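Local coordinates for aminotransferase (Bacillus subtilis, PDB 6L1O), which is a pyridoxal-phosphate-dependent aminotransferase encoded in the operon for biosynthesis of the dipeptide antibiotic bacilysin, at residues Asp7-Pro13 with Ser133-Arg139; Leu142-Pro146 with Ile160-Val164. All blocks are in the same frame, centred on the assembly; numbering follows the deposited sequence.

Overall arrangement
Contact 1 uses helix 130-137 and contact 2 strand 141-146, which follow one another in the chain. Contact 1 sets the N-terminal segment 7-13 against the end of that helix; contact 2 sets an edge strand of the seven-stranded sheet against the loop that leads on to strand 168-174. Their centres lie about 20 Å apart, and apart from adjoining in the sequence they do not touch. Contact 1 is nearer the cofactor: the side chain of S133 is about 11 Å from the bound PLP, that of M145 in contact 2 about 13 Å. Contact 1 also lies at the subunit interface, whereas no second chain touches the segments of contact 2.

Contact 1. Residues Asp7-Pro13 with Ser133-Arg139; sequences DVIKTLP and SGITMAR
V8 meets M137 and R139 through its two methyls. Its CG1 lies 4.2 Å from M137 CG, the side chains crossing at about a right angle, and M137 CG also takes L12 CD2 at 3.7 Å. P13 and T136 approach tip to tip, with P13 CD 4.1 Å from T136 CB, and P13 CG rests on S133 CA.

Two methyls meet polar groups. V8 CG2 sits over one face of the R139 guanidinium, 3.5 Å from R139 NH1. With OG1 beside the backbone N (chi1 -54°), T136 CG2 is left anti to that N and faces the carbonyl of T11, CG2 to T11 O 3.6 Å.

Here the N-terminal segment of a class I aminotransferase lies over helix 130-137 at the dimer interface, where F264 of the second subunit packs on both L12 and M137. The helix finishes in a Schellman motif, R139 taking positive phi.

One water accepts from V8 N (3.2 Å) and R139 NH2 (2.9 Å), joining the segments. S133 OG hydrogen-bonds to H267 of the second subunit and to E130, and T136 OG1 to L132 O. On the N-terminal side, D7 O accepts from T11 N and T11 OG1, which arrive from opposite faces of its carbonyl plane.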
loop_
_atom_site.group_PDB
_atom_site.type_symbol
_atom_site.label_atom_id
_atom_site.label_comp_id
_atom_site.label_asym_id
_atom_site.label_seq_id
_atom_site.Cartn_x
_atom_site.Cartn_y
_atom_site.Cartn_z
ATOM N N ASP B 7 2.168 12.154 16.108
ATOM C CA ASP B 7 0.959 12.005 16.910
ATOM C C ASP B 7 0.015 10.908 16.389
ATOM O O ASP B 7 -0.578 10.202 17.177
ATOM C CB ASP B 7 0.239 13.346 17.006
ATOM C CG ASP B 7 0.966 14.345 17.922
ATOM O OD1 ASP B 7 1.989 13.973 18.583
ATOM O OD2 ASP B 7 0.523 15.534 17.951
ATOM N N VAL B 8 -0.066 10.750 15.067
ATOM C CA VAL B 8 -0.798 9.661 14.448
ATOM C C VAL B 8 -0.281 8.328 14.944
ATOM O O VAL B 8 -1.083 7.416 15.254
ATOM C CB VAL B 8 -0.721 9.753 12.891
ATOM C CG1 VAL B 8 -0.916 8.409 12.193
ATOM C CG2 VAL B 8 -1.761 10.743 12.382
ATOM N N ILE B 9 1.024 8.179 15.055
ATOM C CA ILE B 9 1.600 6.952 15.601
ATOM C C ILE B 9 1.263 6.787 17.121
ATOM O O ILE B 9 0.921 5.693 17.592
ATOM C CB ILE B 9 3.131 6.912 15.407
ATOM C CG1 ILE B 9 3.490 6.940 13.907
ATOM C CG2 ILE B 9 3.722 5.664 16.020
ATOM C CD1 ILE B 9 2.838 5.866 13.049
ATOM N N LYS B 10 1.406 7.857 17.873
ATOM C CA LYS B 10 1.186 7.806 19.317
ATOM C C LYS B 10 -0.270 7.448 19.671
ATOM O O LYS B 10 -0.527 6.803 20.697
ATOM C CB LYS B 10 1.533 9.145 19.968
ATOM C CG LYS B 10 2.996 9.468 20.029
ATOM C CD LYS B 10 3.178 10.806 20.780
ATOM C CE LYS B 10 4.582 11.351 20.621
ATOM N NZ LYS B 10 5.622 10.282 20.796
ATOM N N THR B 11 -1.204 7.897 18.845
ATOM C CA THR B 11 -2.635 7.672 19.082
ATOM C C THR B 11 -3.163 6.409 18.406
ATOM O O THR B 11 -4.331 6.150 18.485
ATOM C CB THR B 11 -3.492 8.849 18.573
ATOM O OG1 THR B 11 -3.365 8.983 17.160
ATOM C CG2 THR B 11 -3.098 10.179 19.225
ATOM N N LEU B 12 -2.325 5.637 17.695
ATOM C CA LEU B 12 -2.796 4.439 17.021
ATOM C C LEU B 12 -3.534 3.539 18.019
ATOM O O LEU B 12 -3.047 3.340 19.129
ATOM C CB LEU B 12 -1.621 3.667 16.396
ATOM C CG LEU B 12 -1.036 4.218 15.076
ATOM C CD1 LEU B 12 0.177 3.404 14.643
ATOM C CD2 LEU B 12 -2.056 4.259 13.969
ATOM N N PRO B 13 -4.705 2.996 17.633
ATOM C CA PRO B 13 -5.408 2.096 18.538
ATOM C C PRO B 13 -4.642 0.789 18.745
ATOM O O PRO B 13 -3.962 0.289 17.823
ATOM C CB PRO B 13 -6.754 1.852 17.847
ATOM C CG PRO B 13 -6.536 2.215 16.389
ATOM C CD PRO B 13 -5.445 3.225 16.367
ATOM N N SER B 133 -8.979 1.985 13.056
ATOM C CA SER B 133 -7.704 2.466 12.552
ATOM C C SER B 133 -7.809 3.676 11.637
ATOM O O SER B 133 -7.305 4.738 11.964
ATOM C CB SER B 133 -6.965 1.333 11.805
ATOM O OG SER B 133 -6.552 0.375 12.734
ATOM N N GLY B 134 -8.452 3.507 10.490
ATOM C CA GLY B 134 -8.638 4.568 9.536
ATOM C C GLY B 134 -9.279 5.809 10.165
ATOM O O GLY B 134 -8.886 6.921 9.916
ATOM N N ILE B 135 -10.243 5.590 11.020
ATOM C CA ILE B 135 -10.998 6.670 11.596
ATOM C C ILE B 135 -10.098 7.461 12.549
ATOM O O ILE B 135 -10.122 8.720 12.542
ATOM C CB ILE B 135 -12.229 6.136 12.324
ATOM C CG1 ILE B 135 -13.226 5.611 11.290
ATOM C CG2 ILE B 135 -12.875 7.244 13.175
ATOM C CD1 ILE B 135 -14.374 4.838 11.887
ATOM N N THR B 136 -9.320 6.741 13.355
ATOM C CA THR B 136 -8.445 7.373 14.329
ATOM C C THR B 136 -7.311 8.117 13.603
ATOM O O THR B 136 -6.975 9.220 13.958
ATOM C CB THR B 136 -7.878 6.378 15.321
ATOM O OG1 THR B 136 -8.962 5.633 15.929
ATOM C CG2 THR B 136 -7.114 7.082 16.414
ATOM N N MET B 137 -6.751 7.506 12.576
ATOM C CA MET B 137 -5.726 8.131 11.768
ATOM C C MET B 137 -6.197 9.308 10.947
ATOM O O MET B 137 -5.366 10.122 10.551
ATOM C CB MET B 137 -5.073 7.108 10.835
ATOM C CG MET B 137 -4.324 6.055 11.641
ATOM S SD MET B 137 -3.981 4.593 10.614
ATOM C CE MET B 137 -2.499 5.147 9.794
ATOM N N ALA B 138 -7.493 9.401 10.697
ATOM C CA ALA B 138 -8.104 10.582 10.110
ATOM C C ALA B 138 -8.398 11.657 11.203
ATOM O O ALA B 138 -8.899 12.728 10.876
ATOM C CB ALA B 138 -9.402 10.230 9.396
ATOM N N ARG B 139 -8.117 11.318 12.459
ATOM C CA ARG B 139 -8.384 12.184 13.617
ATOM C C ARG B 139 -9.873 12.470 13.793
ATOM O O ARG B 139 -10.258 13.521 14.275
ATOM C CB ARG B 139 -7.569 13.487 13.510
ATOM C CG ARG B 139 -6.095 13.272 13.193
ATOM C CD ARG B 139 -5.381 14.593 12.909
ATOM N NE ARG B 139 -4.066 14.657 13.603
ATOM C CZ ARG B 139 -2.880 14.378 13.045
ATOM N NH1 ARG B 139 -2.796 14.045 11.754
ATOM N NH2 ARG B 139 -1.769 14.449 13.770
HETATM O O HOH W 1 0.810 13.184 13.220
#

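Contact 2. Residues Leu142-Pro146 with Ile160-Val164; sequences LYEMP and IDPAV
Y143 reaches from strand 141-146 to the loop and makes the one hydrogen bond between the segments. Its hydroxyl accepts from the backbone N of D161, OH to N 3.2 Å, and the N-H points almost straight at the oxygen (168°). D161 CB also comes within 3.5 Å of Y143 OH, the two side chains crossing at about a right angle. With CG anti to the backbone N (chi1 -175°), the ring extends from the strand toward the loop.

The ring also takes apolar contacts. V164 CG2 stands over the middle of one face in a CH-pi contact, 4.1 Å from the centroid of the Y143 ring and 5° off its normal, while V164 CG1 touches the CD1-CE1 side. I160 CG2 approaches Y143 CE2 obliquely at 3.6 Å. Two residues along the strand, M145 SD lies 4.2 Å from I160 CD1. Y143 packs on I120 and L122 of strand 120-125, and V164 shares I120 with it.

Within the loop, D161 forms an Asx turn: OD1 accepts from A163 N at 2.9 Å, from well above the carboxylate plane. V164 N bonds back to D161 O.

Strand 141-146 is one of the two edge strands of the seven-stranded sheet of the large PLP-binding domain in this aminotransferase family, and the loop is part of its connection to strand 168-174. The backbone N-H of D161 donates a hydrogen bond to the Y143 hydroxyl oxygen and probably helps orient that end of the ring, while the D161 carboxylate holds the turn leading to V164, whose CG2 lies over one face.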
loop_
_atom_site.group_PDB
_atom_site.type_symbol
_atom_site.label_atom_id
_atom_site.label_comp_id
_atom_site.label_asym_id
_atom_site.label_seq_id
_atom_site.Cartn_x
_atom_site.Cartn_y
_atom_site.Cartn_z
ATOM N N LEU B 142 -15.691 8.492 16.601
ATOM C CA LEU B 142 -16.549 7.352 16.363
ATOM C C LEU B 142 -17.891 7.473 17.093
ATOM O O LEU B 142 -17.930 7.856 18.270
ATOM C CB LEU B 142 -15.795 6.103 16.791
ATOM C CG LEU B 142 -16.589 4.811 16.868
ATOM C CD1 LEU B 142 -15.773 3.672 16.280
ATOM C CD2 LEU B 142 -16.974 4.515 18.312
ATOM N N TYR B 143 -18.975 7.172 16.383
ATOM C CA TYR B 143 -20.298 7.041 16.976
ATOM C C TYR B 143 -20.835 5.649 16.671
ATOM O O TYR B 143 -20.943 5.272 15.510
ATOM C CB TYR B 143 -21.235 8.138 16.459
ATOM C CG TYR B 143 -22.599 8.143 17.115
ATOM C CD1 TYR B 143 -22.863 8.956 18.240
ATOM C CD2 TYR B 143 -23.630 7.316 16.656
ATOM C CE1 TYR B 143 -24.127 8.952 18.862
ATOM C CE2 TYR B 143 -24.888 7.298 17.294
ATOM C CZ TYR B 143 -25.127 8.120 18.384
ATOM O OH TYR B 143 -26.377 8.120 18.981
ATOM N N GLU B 144 -21.191 4.892 17.714
ATOM C CA GLU B 144 -21.633 3.488 17.570
ATOM C C GLU B 144 -23.067 3.282 17.070
ATOM O O GLU B 144 -23.996 3.991 17.478
ATOM C CB GLU B 144 -21.419 2.753 18.868
ATOM C CG GLU B 144 -19.971 2.640 19.259
ATOM C CD GLU B 144 -19.740 1.984 20.600
ATOM O OE1 GLU B 144 -20.715 1.601 21.275
ATOM O OE2 GLU B 144 -18.560 1.828 20.992
ATOM N N MET B 145 -23.242 2.344 16.140
ATOM C CA MET B 145 -24.550 1.847 15.768
ATOM C C MET B 145 -24.672 0.426 16.300
ATOM O O MET B 145 -24.022 -0.469 15.802
ATOM C CB MET B 145 -24.777 1.867 14.273
ATOM C CG MET B 145 -24.502 3.190 13.563
ATOM S SD MET B 145 -24.890 3.021 11.804
ATOM C CE MET B 145 -23.511 1.985 11.306
ATOM N N PRO B 146 -25.494 0.215 17.352
ATOM C CA PRO B 146 -25.535 -1.112 17.956
ATOM C C PRO B 146 -26.281 -2.141 17.089
ATOM O O PRO B 146 -27.328 -1.853 16.480
ATOM C CB PRO B 146 -26.240 -0.866 19.283
ATOM C CG PRO B 146 -27.041 0.333 19.077
ATOM C CD PRO B 146 -26.252 1.207 18.154
ATOM N N ILE B 160 -30.297 6.613 15.998
ATOM C CA ILE B 160 -29.124 7.468 16.039
ATOM C C ILE B 160 -29.588 8.876 16.434
ATOM O O ILE B 160 -30.558 9.407 15.879
ATOM C CB ILE B 160 -28.402 7.544 14.688
ATOM C CG1 ILE B 160 -27.908 6.141 14.248
ATOM C CG2 ILE B 160 -27.217 8.492 14.784
ATOM C CD1 ILE B 160 -27.547 6.084 12.759
ATOM N N ASP B 161 -28.896 9.434 17.404
ATOM C CA ASP B 161 -29.151 10.813 17.856
ATOM C C ASP B 161 -29.008 11.781 16.685
ATOM O O ASP B 161 -27.905 11.913 16.147
ATOM C CB ASP B 161 -28.154 11.184 18.946
ATOM C CG ASP B 161 -28.408 12.571 19.542
ATOM O OD1 ASP B 161 -29.258 13.335 19.037
ATOM O OD2 ASP B 161 -27.738 12.890 20.534
ATOM N N PRO B 162 -30.100 12.482 16.304
ATOM C CA PRO B 162 -30.080 13.451 15.186
ATOM C C PRO B 162 -29.084 14.602 15.370
ATOM O O PRO B 162 -28.746 15.266 14.400
ATOM C CB PRO B 162 -31.519 13.991 15.158
ATOM C CG PRO B 162 -32.342 12.962 15.859
ATOM C CD PRO B 162 -31.444 12.417 16.924
ATOM N N ALA B 163 -28.642 14.824 16.605
ATOM C CA ALA B 163 -27.609 15.795 16.923
ATOM C C ALA B 163 -26.269 15.519 16.267
ATOM O O ALA B 163 -25.527 16.470 16.032
ATOM C CB ALA B 163 -27.390 15.829 18.427
ATOM N N VAL B 164 -25.947 14.244 16.007
ATOM C CA VAL B 164 -24.657 13.878 15.397
ATOM C C VAL B 164 -24.659 13.818 13.874
ATOM O O VAL B 164 -23.591 13.726 13.257
ATOM C CB VAL B 164 -24.102 12.549 15.942
ATOM C CG1 VAL B 164 -24.088 12.556 17.457
ATOM C CG2 VAL B 164 -24.868 11.342 15.408
#